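Side-chain contact in ribosome biogenesis Nep1 RNA methyltransferase (Archaeoglobus fulgidus, PDB 3O7B), which probably methylates N1 of a specific pseudouridine in 16S ribosomal RNA during ribosome biogenesis, with S-adenosylmethionine as the methyl donor: residues 109-112 and 113-117. Sequence-based numbering, arbitrary orientation.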
# COMPACT_ATOMS: atom_id res chain seq x y z
N VAL A 109 -14.06 4.02 8.28
CA VAL A 109 -13.57 5.05 7.38
C VAL A 109 -14.57 6.20 7.45
O VAL A 109 -15.77 6.01 7.23
CB VAL A 109 -13.45 4.52 5.93
CG1 VAL A 109 -13.05 5.66 4.98
CG2 VAL A 109 -12.43 3.39 5.85
N HIS A 110 -14.08 7.39 7.82
CA HIS A 110 -14.85 8.61 7.78
C HIS A 110 -14.43 9.34 6.52
O HIS A 110 -13.22 9.53 6.30
CB HIS A 110 -14.53 9.40 9.06
CG HIS A 110 -14.77 10.87 8.99
ND1 HIS A 110 -15.99 11.47 9.27
CD2 HIS A 110 -13.90 11.87 8.74
CE1 HIS A 110 -15.84 12.78 9.17
NE2 HIS A 110 -14.59 13.05 8.85
N THR A 111 -15.37 9.69 5.66
CA THR A 111 -15.01 10.34 4.40
C THR A 111 -14.97 11.86 4.53
O THR A 111 -15.47 12.43 5.53
CB THR A 111 -15.96 9.97 3.26
OG1 THR A 111 -17.21 10.64 3.47
CG2 THR A 111 -16.20 8.47 3.19
N LEU A 112 -14.40 12.52 3.52
CA LEU A 112 -14.35 13.98 3.45
C LEU A 112 -15.72 14.62 3.56
O LEU A 112 -15.81 15.79 3.95
CB LEU A 112 -13.76 14.43 2.12
CG LEU A 112 -12.26 14.35 1.98
CD1 LEU A 112 -11.90 14.57 0.51
CD2 LEU A 112 -11.61 15.41 2.86
N ASN A 113 -16.75 13.89 3.16
CA ASN A 113 -18.12 14.39 3.18
C ASN A 113 -18.88 14.00 4.44
O ASN A 113 -20.09 14.25 4.55
CB ASN A 113 -18.86 13.97 1.91
CG ASN A 113 -18.25 14.58 0.66
OD1 ASN A 113 -18.02 13.89 -0.35
ND2 ASN A 113 -17.96 15.88 0.71
N GLY A 114 -18.18 13.40 5.40
CA GLY A 114 -18.73 13.07 6.71
C GLY A 114 -19.44 11.74 6.84
O GLY A 114 -20.02 11.43 7.90
N GLU A 115 -19.41 10.93 5.78
CA GLU A 115 -20.04 9.61 5.83
C GLU A 115 -19.18 8.66 6.65
O GLU A 115 -17.95 8.82 6.71
CB GLU A 115 -20.23 9.05 4.42
CG GLU A 115 -21.08 9.91 3.54
CD GLU A 115 -20.59 9.92 2.11
OE1 GLU A 115 -19.38 10.15 1.89
OE2 GLU A 115 -21.43 9.70 1.21
N ILE A 116 -19.82 7.67 7.27
CA ILE A 116 -19.16 6.70 8.11
C ILE A 116 -19.32 5.32 7.46
O ILE A 116 -20.45 4.87 7.23
CB ILE A 116 -19.74 6.69 9.56
CG1 ILE A 116 -19.50 8.04 10.27
CG2 ILE A 116 -19.17 5.56 10.37
CD1 ILE A 116 -18.03 8.44 10.38
N ILE A 117 -18.20 4.67 7.14
CA ILE A 117 -18.20 3.32 6.60
C ILE A 117 -17.58 2.38 7.61
O ILE A 117 -16.48 2.62 8.13
CB ILE A 117 -17.39 3.28 5.28
CG1 ILE A 117 -17.99 4.21 4.23
CG2 ILE A 117 -17.24 1.83 4.78
CD1 ILE A 117 -17.03 4.59 3.10
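Thr111 and Glu115 meet across the tight end of the beta hairpin formed by strands 105-111 and 116-119, a worked example of a side-chain hydroxyl bridging the groups at a chain reversal. Among the polar contacts, Thr111 OG1 donates to Glu115 OE1 at 2.7 Å, on the carboxylate's anti lone pair. The same oxygen accepts two longer, bent bonds from the backbone, from Asn113 N at 3.3 Å and from Glu115 N at 3.2 Å. With chi1 at 73°, OG1 sits between the backbone N and the carbonyl carbon of its own residue, facing into the turn.

Backbone bonds frame this group. A type I turn runs from Thr111 to Gly114, closed by Gly114 N to Thr111 O at 2.9 Å. Further bonds link Thr111 N to Glu115 O and join Val109 and Ile117 reciprocally.

Packing contacts follow the two faces of the hairpin. Ile117 CD1 lies 4.0 Å from Thr111 CG2, on the face that also carries Val109; on the other, Ile116 CD1 meets the edge of the His110 imidazole, 3.8 Å from ND1, a buried nitrogen with no hydrogen-bond partner in the model. Strand 28-35 flanks the hairpin beside His110.

A valine in place of Thr111 would probably leave the Glu115 carboxylate without this donor and the amides of Asn113 and Glu115 without their shared acceptor. One hydroxyl, donor and acceptor together, thus ties a carboxylate to backbone in and just after the turn.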